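Local coordinates for SusD superfamily protein (Bacteroides vulgatus ATCC 8482, PDB 3JQ0), which is a SusD-family outer-membrane protein that probably binds nutrients, perhaps glycans, at residues S27-F30 and F31-G34; D381-E384 and E385-V389; A98-N101 and Y102-E106; E151-E154 and Q155-D159. All coordinates share one frame; numbering follows the deposited sequence.

All four contacts are local, each made along one helix or, in contact 2, round its N-terminal end, between residues three to four positions apart. Contact 1, on helix 27-34, lies nearest the middle of the molecule, its centre about 7 Å from that of the chain. Its Phe-30 packs on helix 97-122, whose first turns hold contact 3; the centres of contacts 1 and 3 are about 27 Å apart. Contacts 3 and 4 sit on helices that follow each other in the chain, and their nearest atoms are about 6 Å apart. Contact 2, at the start of helix 383-394, is far along the chain from the other three, and its nearest atoms are about 17 Å from those of contact 1.

Contact 1. Residues S27-F30 and F31-G34; sequences SYNF and FLLG
Within the short helix 27-34, near the middle of the molecule, Tyr-28 and Leu-32 make an i to i+4 CH-pi contact, one turn apart. The evidence lies in the placing of the leucine methyl groups. Leu-32 CD1 stands 3.9 Å from the centroid of the Tyr-28 ring and 24° off its normal, hence over the face but displaced from the centre. The other methyl lies on the same side of the ring, Leu-32 CD2 being 3.7 Å from Tyr-28 CE1. Tyr-28 has its CG anti to the backbone N (chi1 178°), which swings the ring along the helix toward the next turn. Phe-31 comes to the same ring obliquely through CD2, 4.2 Å from Tyr-28 CE1.

The backbone beneath is regular at first: Leu-32 N bonds to Tyr-28 O at 2.9 Å and Leu-33 N to Asn-29 O at 2.9 Å. At the end the bond from Gly-34 N to Phe-30 O is weak, with an angle of 134° at the hydrogen.

Aromatic neighbours enclose the turn. Tyr-28 stacks with Tyr-260 and Phe-31 with Trp-257, while Phe-30 stacks with His-117 and meets Tyr-113 edge-to-face on helix 97-122. With an alanine at Tyr-28 the Leu-32 methyls would probably lose their aromatic surface and Tyr-260 its stacking partner. The chemistry is thus one of dispersion and CH-pi attraction, with the carbonyls of residues 27-30 accepting backbone N-H groups from the next turn, the last of them weakly, consistent with a largely buried, mainly apolar setting.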
loop_
_atom_site.group_PDB
_atom_site.type_symbol
_atom_site.label_atom_id
_atom_site.label_comp_id
_atom_site.label_asym_id
_atom_site.label_seq_id
_atom_site.Cartn_x
_atom_site.Cartn_y
_atom_site.Cartn_z
ATOM N N SER A 27 -7.990 -5.544 -2.797
ATOM C CA SER A 27 -6.566 -5.487 -2.377
ATOM C C SER A 27 -5.656 -5.183 -3.538
ATOM O O SER A 27 -4.778 -4.313 -3.444
ATOM C CB SER A 27 -6.153 -6.926 -1.874
ATOM O OG SER A 27 -6.699 -7.329 -0.706
ATOM N N TYR A 28 -5.812 -5.959 -4.607
ATOM C CA TYR A 28 -4.989 -5.783 -5.779
ATOM C C TYR A 28 -5.146 -4.366 -6.355
ATOM O O TYR A 28 -4.158 -3.691 -6.663
ATOM C CB TYR A 28 -5.321 -6.867 -6.807
ATOM C CG TYR A 28 -4.542 -6.750 -8.091
ATOM C CD1 TYR A 28 -3.187 -6.627 -8.100
ATOM C CD2 TYR A 28 -5.204 -6.815 -9.309
ATOM C CE1 TYR A 28 -2.476 -6.554 -9.300
ATOM C CE2 TYR A 28 -4.547 -6.753 -10.492
ATOM C CZ TYR A 28 -3.155 -6.605 -10.494
ATOM O OH TYR A 28 -2.470 -6.544 -11.692
ATOM N N ASN A 29 -6.401 -3.913 -6.512
ATOM C CA ASN A 29 -6.609 -2.544 -6.984
ATOM C C ASN A 29 -5.979 -1.508 -6.079
ATOM O O ASN A 29 -5.450 -0.512 -6.585
ATOM C CB ASN A 29 -8.081 -2.254 -7.171
ATOM C CG ASN A 29 -8.669 -2.839 -8.422
ATOM O OD1 ASN A 29 -7.968 -3.335 -9.284
ATOM N ND2 ASN A 29 -9.998 -2.745 -8.529
ATOM N N PHE A 30 -5.981 -1.693 -4.768
ATOM C CA PHE A 30 -5.325 -0.721 -3.882
ATOM C C PHE A 30 -3.843 -0.672 -4.176
ATOM O O PHE A 30 -3.239 0.401 -4.159
ATOM C CB PHE A 30 -5.577 -1.044 -2.393
ATOM C CG PHE A 30 -7.028 -1.068 -1.989
ATOM C CD1 PHE A 30 -7.993 -0.231 -2.587
ATOM C CD2 PHE A 30 -7.466 -1.924 -0.987
ATOM C CE1 PHE A 30 -9.329 -0.292 -2.209
ATOM C CE2 PHE A 30 -8.803 -1.976 -0.609
ATOM C CZ PHE A 30 -9.736 -1.178 -1.241
ATOM N N PHE A 31 -3.205 -1.827 -4.399
ATOM C CA PHE A 31 -1.826 -1.866 -4.843
ATOM C C PHE A 31 -1.623 -1.084 -6.130
ATOM O O PHE A 31 -0.731 -0.246 -6.233
ATOM C CB PHE A 31 -1.334 -3.302 -4.970
ATOM C CG PHE A 31 -0.055 -3.455 -5.737
ATOM C CD1 PHE A 31 1.174 -3.072 -5.190
ATOM C CD2 PHE A 31 -0.101 -3.928 -7.044
ATOM C CE1 PHE A 31 2.330 -3.232 -5.967
ATOM C CE2 PHE A 31 1.048 -4.073 -7.798
ATOM C CZ PHE A 31 2.258 -3.714 -7.254
ATOM N N LEU A 32 -2.448 -1.388 -7.138
ATOM C CA LEU A 32 -2.278 -0.754 -8.431
ATOM C C LEU A 32 -2.432 0.757 -8.372
ATOM O O LEU A 32 -1.714 1.493 -9.070
ATOM C CB LEU A 32 -3.277 -1.309 -9.460
ATOM C CG LEU A 32 -3.112 -2.784 -9.897
ATOM C CD1 LEU A 32 -4.243 -3.111 -10.896
ATOM C CD2 LEU A 32 -1.728 -3.075 -10.435
ATOM N N LEU A 33 -3.398 1.226 -7.580
ATOM C CA LEU A 33 -3.627 2.647 -7.468
ATOM C C LEU A 33 -2.491 3.334 -6.732
ATOM O O LEU A 33 -2.179 4.501 -7.043
ATOM C CB LEU A 33 -4.949 2.907 -6.706
ATOM C CG LEU A 33 -6.215 2.536 -7.482
ATOM C CD1 LEU A 33 -7.418 2.687 -6.568
ATOM C CD2 LEU A 33 -6.371 3.399 -8.719
ATOM N N GLY A 34 -1.854 2.648 -5.781
ATOM C CA GLY A 34 -0.921 3.317 -4.903
ATOM C C GLY A 34 0.548 3.182 -5.222
ATOM O O GLY A 34 1.347 3.914 -4.620
#

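Contact 2. Residues D381-E384 and E385-V389; sequences DPTE and EINAV
Pro-382 lays its ring beside the end of Ile-386, the two side chains pointing the same way, with Pro-382 CG 3.9 Å from Ile-386 CD1. Ile-386 carries CG1 anti to its carbonyl carbon (chi1 -60°), and this directs the delta methyl back along the helix to the proline. The same pair is tied through the backbone: Ile-386 N reaches Pro-382 O at 3.1 Å, with an almost straight N-H...O angle of 174°. One residue further on, Thr-383 CG2 lies alongside the amide of Asn-387, 3.5 Å from ND2, while Asn-387 OD1 accepts from the backbone N of Tyr-408.

These pairs form the first turn of helix 383-394, where Pro-382 is the N-cap residue and Asp-381 just before it makes an Asx turn. Asp-381 OD1 takes two donors from Thr-383. Thr-383 N approaches Asp-381 OD1 from above the carboxylate plane, at 3.0 Å, and Thr-383 OG1 donates to the syn lone pair of Asp-381 OD1 at 2.6 Å.

On another side of the turn a water joins three groups. It donates to Asp-381 O and to Glu-385 OE1, the latter at 2.6 Å, and accepts from Glu-384 N at 3.0 Å, which occupies an amide of the first turn. Glu-385 reaches this water because its chain bends back at chi2 (78°), bringing OE1 toward the start of the helix. Its other oxygen, OE2, forms a salt bridge with Lys-375 of helix 364-377, against which Pro-382 also packs through Ala-372 and Val-376.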
loop_
_atom_site.group_PDB
_atom_site.type_symbol
_atom_site.label_atom_id
_atom_site.label_comp_id
_atom_site.label_asym_id
_atom_site.label_seq_id
_atom_site.Cartn_x
_atom_site.Cartn_y
_atom_site.Cartn_z
ATOM N N ASP A 381 10.976 18.282 14.200
ATOM C CA ASP A 381 12.048 17.338 14.034
ATOM C C ASP A 381 11.498 15.900 13.903
ATOM O O ASP A 381 10.880 15.400 14.830
ATOM C CB ASP A 381 12.939 17.408 15.273
ATOM C CG ASP A 381 14.057 16.401 15.251
ATOM O OD1 ASP A 381 14.411 15.901 14.189
ATOM O OD2 ASP A 381 14.660 16.226 16.320
ATOM N N PRO A 382 11.779 15.217 12.785
ATOM C CA PRO A 382 11.320 13.837 12.544
ATOM C C PRO A 382 12.356 12.756 12.924
ATOM O O PRO A 382 12.146 11.583 12.591
ATOM C CB PRO A 382 11.150 13.816 11.021
ATOM C CG PRO A 382 12.339 14.630 10.568
ATOM C CD PRO A 382 12.433 15.762 11.570
ATOM N N THR A 383 13.459 13.128 13.547
ATOM C CA THR A 383 14.563 12.206 13.750
ATOM C C THR A 383 14.168 10.905 14.415
ATOM O O THR A 383 14.602 9.830 14.025
ATOM C CB THR A 383 15.710 12.896 14.507
ATOM O OG1 THR A 383 16.202 14.011 13.743
ATOM C CG2 THR A 383 16.862 11.932 14.831
ATOM N N GLU A 384 13.378 11.009 15.477
ATOM C CA GLU A 384 13.029 9.820 16.276
ATOM C C GLU A 384 12.289 8.790 15.452
ATOM O O GLU A 384 12.524 7.597 15.546
ATOM C CB GLU A 384 12.165 10.164 17.484
ATOM C CG GLU A 384 12.059 8.999 18.517
ATOM C CD GLU A 384 11.000 9.285 19.578
ATOM O OE1 GLU A 384 10.967 10.430 20.116
ATOM O OE2 GLU A 384 10.153 8.386 19.828
ATOM N N GLU A 385 11.310 9.254 14.701
ATOM C CA GLU A 385 10.485 8.393 13.888
ATOM C C GLU A 385 11.288 7.713 12.774
ATOM O O GLU A 385 11.215 6.487 12.575
ATOM C CB GLU A 385 9.323 9.165 13.259
ATOM C CG GLU A 385 8.264 9.640 14.192
ATOM C CD GLU A 385 8.613 10.888 14.981
ATOM O OE1 GLU A 385 9.557 11.587 14.602
ATOM O OE2 GLU A 385 7.872 11.183 15.924
ATOM N N ILE A 386 12.101 8.493 12.084
ATOM C CA ILE A 386 12.913 7.943 11.009
ATOM C C ILE A 386 13.869 6.890 11.568
ATOM O O ILE A 386 14.015 5.806 11.021
ATOM C CB ILE A 386 13.671 9.035 10.208
ATOM C CG1 ILE A 386 12.681 10.020 9.576
ATOM C CG2 ILE A 386 14.605 8.411 9.206
ATOM C CD1 ILE A 386 13.323 11.250 8.952
ATOM N N ASN A 387 14.562 7.238 12.655
ATOM C CA ASN A 387 15.548 6.318 13.214
ATOM C C ASN A 387 14.929 5.116 13.902
ATOM O O ASN A 387 15.598 4.084 13.954
ATOM C CB ASN A 387 16.561 7.053 14.101
ATOM C CG ASN A 387 17.578 7.767 13.279
ATOM O OD1 ASN A 387 17.868 7.385 12.158
ATOM N ND2 ASN A 387 18.175 8.845 13.826
ATOM N N ALA A 388 13.684 5.183 14.387
ATOM C CA ALA A 388 13.042 3.974 14.935
ATOM C C ALA A 388 12.886 2.959 13.782
ATOM O O ALA A 388 13.142 1.772 13.960
ATOM C CB ALA A 388 11.678 4.332 15.546
ATOM N N VAL A 389 12.431 3.415 12.628
ATOM C CA VAL A 389 12.252 2.581 11.462
ATOM C C VAL A 389 13.605 2.050 10.957
ATOM O O VAL A 389 13.768 0.848 10.646
ATOM C CB VAL A 389 11.423 3.251 10.389
ATOM C CG1 VAL A 389 11.341 2.386 9.132
ATOM C CG2 VAL A 389 10.042 3.567 10.907
HETATM O O HOH W 1 11.178 12.974 16.172
#

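Contact 3. Residues A98-N101 and Y102-E106; sequences ATQN and YYLGE
Thr-99 and Tyr-103, one turn apart, lie side by side and point the same way, with the threonine methyl near the CE2 corner of the ring: Thr-99 CG2 is 3.6 Å from Tyr-103 CE2. The two first torsions account for this. In Thr-99 the methyl is anti to the backbone N while OG1 is anti to the carbonyl carbon (chi1 -70°), which leaves CG2 for the ring and OG1 for Thr-96. Tyr-103 has CG beside its own backbone N (chi1 -72°), leaning the ring back over the preceding turn, where Tyr-103 CD2 lies 3.4 Å from Thr-99 O. Thr-99 O also accepts a hydrogen bond from Tyr-103 N at 3.1 Å. The ring's hydroxyl bonds to Thr-13 OG1 on helix 9-25.

Tyr-102 takes the other course. Its ring end leads away from residues 98-101, to where OH bonds with Ser-172 O and Lys-174 N and the ring meets Phe-167 edge-to-face. Leu-104 CG lies 3.5 Å from Gln-100 O.

Gly-105 N bonds to Asn-101 O at 2.8 Å, and Gly-105 O takes Ser-163 OG from helix 149-167. With tyrosines sent to different neighbours, helix 97-122 packs against helices 9-25, 75-91 and 149-167, as expected of the TPR-like helical bundle of SusD proteins.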
loop_
_atom_site.group_PDB
_atom_site.type_symbol
_atom_site.label_atom_id
_atom_site.label_comp_id
_atom_site.label_asym_id
_atom_site.label_seq_id
_atom_site.Cartn_x
_atom_site.Cartn_y
_atom_site.Cartn_z
ATOM N N ALA A 98 -22.447 -0.700 22.557
ATOM C CA ALA A 98 -21.028 -0.877 22.170
ATOM C C ALA A 98 -20.910 -1.595 20.824
ATOM O O ALA A 98 -20.055 -1.252 20.001
ATOM C CB ALA A 98 -20.213 -1.630 23.220
ATOM N N THR A 99 -21.771 -2.572 20.584
ATOM C CA THR A 99 -21.722 -3.333 19.324
ATOM C C THR A 99 -22.172 -2.478 18.150
ATOM O O THR A 99 -21.537 -2.458 17.105
ATOM C CB THR A 99 -22.494 -4.643 19.479
ATOM O OG1 THR A 99 -21.746 -5.484 20.362
ATOM C CG2 THR A 99 -22.669 -5.377 18.135
ATOM N N GLN A 100 -23.284 -1.786 18.333
ATOM C CA GLN A 100 -23.829 -0.862 17.356
ATOM C C GLN A 100 -22.768 0.202 16.985
ATOM O O GLN A 100 -22.473 0.453 15.794
ATOM C CB GLN A 100 -25.098 -0.212 17.905
ATOM C CG GLN A 100 -25.779 0.730 16.963
ATOM C CD GLN A 100 -26.979 1.444 17.597
ATOM O OE1 GLN A 100 -26.954 1.783 18.801
ATOM N NE2 GLN A 100 -28.000 1.686 16.800
ATOM N N ASN A 101 -22.175 0.824 17.990
ATOM C CA ASN A 101 -21.165 1.855 17.760
ATOM C C ASN A 101 -19.957 1.312 17.020
ATOM O O ASN A 101 -19.382 2.003 16.187
ATOM C CB ASN A 101 -20.783 2.513 19.088
ATOM C CG ASN A 101 -21.859 3.469 19.611
ATOM O OD1 ASN A 101 -22.731 3.910 18.874
ATOM N ND2 ASN A 101 -21.744 3.836 20.891
ATOM N N TYR A 102 -19.520 0.116 17.379
ATOM C CA TYR A 102 -18.339 -0.444 16.745
ATOM C C TYR A 102 -18.600 -0.642 15.245
ATOM O O TYR A 102 -17.768 -0.316 14.405
ATOM C CB TYR A 102 -17.876 -1.762 17.398
ATOM C CG TYR A 102 -16.386 -1.998 17.194
ATOM C CD1 TYR A 102 -15.442 -1.350 18.004
ATOM C CD2 TYR A 102 -15.910 -2.765 16.133
ATOM C CE1 TYR A 102 -14.114 -1.509 17.825
ATOM C CE2 TYR A 102 -14.538 -2.930 15.937
ATOM C CZ TYR A 102 -13.661 -2.287 16.779
ATOM O OH TYR A 102 -12.306 -2.444 16.576
ATOM N N TYR A 103 -19.763 -1.202 14.909
ATOM C CA TYR A 103 -20.099 -1.390 13.501
ATOM C C TYR A 103 -20.165 -0.050 12.762
ATOM O O TYR A 103 -19.697 0.035 11.625
ATOM C CB TYR A 103 -21.419 -2.102 13.311
ATOM C CG TYR A 103 -21.482 -3.576 13.637
ATOM C CD1 TYR A 103 -20.480 -4.451 13.285
ATOM C CD2 TYR A 103 -22.590 -4.100 14.272
ATOM C CE1 TYR A 103 -20.574 -5.767 13.541
ATOM C CE2 TYR A 103 -22.669 -5.410 14.567
ATOM C CZ TYR A 103 -21.677 -6.265 14.203
ATOM O OH TYR A 103 -21.753 -7.636 14.433
ATOM N N LEU A 104 -20.725 0.989 13.371
ATOM C CA LEU A 104 -20.797 2.287 12.732
ATOM C C LEU A 104 -19.385 2.855 12.566
ATOM O O LEU A 104 -19.087 3.432 11.508
ATOM C CB LEU A 104 -21.709 3.229 13.514
ATOM C CG LEU A 104 -23.197 2.896 13.457
ATOM C CD1 LEU A 104 -24.038 3.773 14.405
ATOM C CD2 LEU A 104 -23.715 2.989 12.047
ATOM N N GLY A 105 -18.524 2.679 13.574
ATOM C CA GLY A 105 -17.147 3.155 13.439
ATOM C C GLY A 105 -16.501 2.507 12.229
ATOM O O GLY A 105 -15.849 3.179 11.395
ATOM N N GLU A 106 -16.725 1.207 12.068
ATOM C CA GLU A 106 -16.168 0.498 10.935
ATOM C C GLU A 106 -16.757 0.921 9.598
ATOM O O GLU A 106 -15.999 1.092 8.609
ATOM C CB GLU A 106 -16.303 -1.004 11.120
ATOM C CG GLU A 106 -15.585 -1.563 12.325
ATOM C CD GLU A 106 -15.625 -3.062 12.362
ATOM O OE1 GLU A 106 -16.717 -3.613 12.276
ATOM O OE2 GLU A 106 -14.554 -3.740 12.527
#

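Contact 4. Residues E151-E154 and Q155-D159; sequences EVME and QIKKD
Met-153 (modelled as selenomethionine) and Lys-157 make the closely packed part of this helical turn, their side chains meeting one turn apart. The aliphatic shaft of the lysine runs back over the methionine, Lys-157 CE lying 3.8 Å from Met-153 CG and 3.9 Å from Met-153 SE. Met-153 turns at chi2 (59°), bringing Met-153 SE to 4.1 Å from Ile-156 CG2. The other arm of Ile-156 goes to Val-152, Ile-156 CD1 standing 4.0 Å from Val-152 CG1. Beneath them Ile-156 N bonds to Val-152 O at 2.9 Å, in the carbonyl plane, and Lys-157 N to Met-153 O at 2.9 Å.

Lys-157 is extended beyond CG, which carries NZ to a hydrogen bond with Ser-196, while the cationic end makes a cation-pi contact with Tyr-193. Were Lys-157 an alanine, Met-153 would probably lose its methylene cover on that side, and Ser-196 and Tyr-193 would be left without the ammonium group.

The solvent side is looser. Glu-154 and Lys-158 are exposed and each has two conformers, and of the Lys-158 side chain the CB approaches the preceding turn, near Glu-154 O. Between the two sides Gln-155 bends at chi2, and Gln-155 NE2 bonds to Asp-159 OD2 at 3.2 Å, donating within its amide plane but meeting the carboxylate from above; Asp-159 OD1 pairs with Arg-111.

Met-153 touches Leu-119 and Ile-156 touches Tyr-115, both of helix 97-122. The arrangement is that of an amphipathic helix, its apolar side laid on helix 97-122 and its charged Glu-154 and Lys-158 turned outward.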
loop_
_atom_site.group_PDB
_atom_site.type_symbol
_atom_site.label_atom_id
_atom_site.label_comp_id
_atom_site.label_asym_id
_atom_site.label_seq_id
_atom_site.Cartn_x
_atom_site.Cartn_y
_atom_site.Cartn_z
ATOM N N GLU A 151 -15.632 18.861 -2.332
ATOM C CA GLU A 151 -16.795 18.301 -1.689
ATOM C C GLU A 151 -16.602 16.833 -1.386
ATOM O O GLU A 151 -17.095 16.347 -0.360
ATOM C CB GLU A 151 -18.056 18.509 -2.520
ATOM C CG GLU A 151 -18.443 19.958 -2.623
ATOM C CD GLU A 151 -19.692 20.190 -3.446
ATOM O OE1 GLU A 151 -20.462 19.239 -3.672
ATOM O OE2 GLU A 151 -19.862 21.366 -3.858
ATOM N N VAL A 152 -15.875 16.098 -2.245
ATOM C CA VAL A 152 -15.505 14.726 -1.917
ATOM C C VAL A 152 -14.706 14.671 -0.622
ATOM O O VAL A 152 -14.981 13.878 0.281
ATOM C CB VAL A 152 -14.763 14.043 -3.102
ATOM C CG1 VAL A 152 -14.349 12.611 -2.707
ATOM C CG2 VAL A 152 -15.622 14.064 -4.402
HETATM N N MSE A 153 -13.700 15.534 -0.499
HETATM C CA MSE A 153 -12.910 15.594 0.721
HETATM C C MSE A 153 -13.719 15.997 1.926
HETATM O O MSE A 153 -13.536 15.452 3.009
HETATM C CB MSE A 153 -11.665 16.501 0.545
HETATM C CG MSE A 153 -10.853 16.621 1.821
HETATM SE SE MSE A 153 -10.194 14.908 2.482
HETATM C CE MSE A 153 -8.511 14.848 1.508
ATOM N N GLU A 154 -14.649 16.939 1.771
ATOM C CA GLU A 154 -15.529 17.282 2.893
ATOM C C GLU A 154 -16.335 16.066 3.377
ATOM O O GLU A 154 -16.499 15.867 4.572
ATOM C CB GLU A 154 -16.517 18.424 2.529
ATOM C CG GLU A 154 -15.946 19.847 2.275
ATOM C CD GLU A 154 -16.916 20.739 1.408
ATOM O OE1 GLU A 154 -18.135 20.457 1.338
ATOM O OE2 GLU A 154 -16.467 21.718 0.790
ATOM N N GLN A 155 -16.815 15.232 2.442
ATOM C CA GLN A 155 -17.542 14.031 2.820
ATOM C C GLN A 155 -16.621 13.018 3.515
ATOM O O GLN A 155 -17.023 12.403 4.522
ATOM C CB GLN A 155 -18.212 13.410 1.593
ATOM C CG GLN A 155 -19.008 12.155 1.959
ATOM C CD GLN A 155 -20.181 12.426 2.871
ATOM O OE1 GLN A 155 -20.834 13.460 2.740
ATOM N NE2 GLN A 155 -20.441 11.513 3.820
ATOM N N ILE A 156 -15.409 12.850 3.011
ATOM C CA ILE A 156 -14.443 11.987 3.648
ATOM C C ILE A 156 -14.251 12.435 5.113
ATOM O O ILE A 156 -14.251 11.601 6.036
ATOM C CB ILE A 156 -13.105 11.966 2.856
ATOM C CG1 ILE A 156 -13.275 11.230 1.545
ATOM C CG2 ILE A 156 -11.943 11.417 3.682
ATOM C CD1 ILE A 156 -12.183 11.516 0.527
ATOM N N LYS A 157 -14.047 13.733 5.308
ATOM C CA LYS A 157 -13.840 14.270 6.650
ATOM C C LYS A 157 -15.066 14.070 7.551
ATOM O O LYS A 157 -14.940 13.797 8.739
ATOM C CB LYS A 157 -13.407 15.716 6.601
ATOM C CG LYS A 157 -12.003 15.872 6.091
ATOM C CD LYS A 157 -11.606 17.313 5.894
ATOM C CE LYS A 157 -10.146 17.438 5.476
ATOM N NZ LYS A 157 -9.850 18.881 5.189
ATOM N N LYS A 158 -16.267 14.210 6.982
ATOM C CA LYS A 158 -17.481 13.989 7.737
ATOM C C LYS A 158 -17.600 12.538 8.192
ATOM O O LYS A 158 -17.985 12.253 9.319
ATOM C CB LYS A 158 -18.673 14.421 6.872
ATOM C CG LYS A 158 -20.044 14.381 7.558
ATOM C CD LYS A 158 -21.149 14.774 6.596
ATOM C CE LYS A 158 -22.524 14.638 7.252
ATOM N NZ LYS A 158 -23.669 14.720 6.323
ATOM N N ASP A 159 -17.264 11.616 7.278
ATOM C CA ASP A 159 -17.306 10.197 7.626
ATOM C C ASP A 159 -16.218 9.821 8.631
ATOM O O ASP A 159 -16.451 8.975 9.486
ATOM C CB ASP A 159 -17.225 9.380 6.351
ATOM C CG ASP A 159 -18.532 9.363 5.587
ATOM O OD1 ASP A 159 -19.602 9.558 6.207
ATOM O OD2 ASP A 159 -18.483 9.075 4.349
#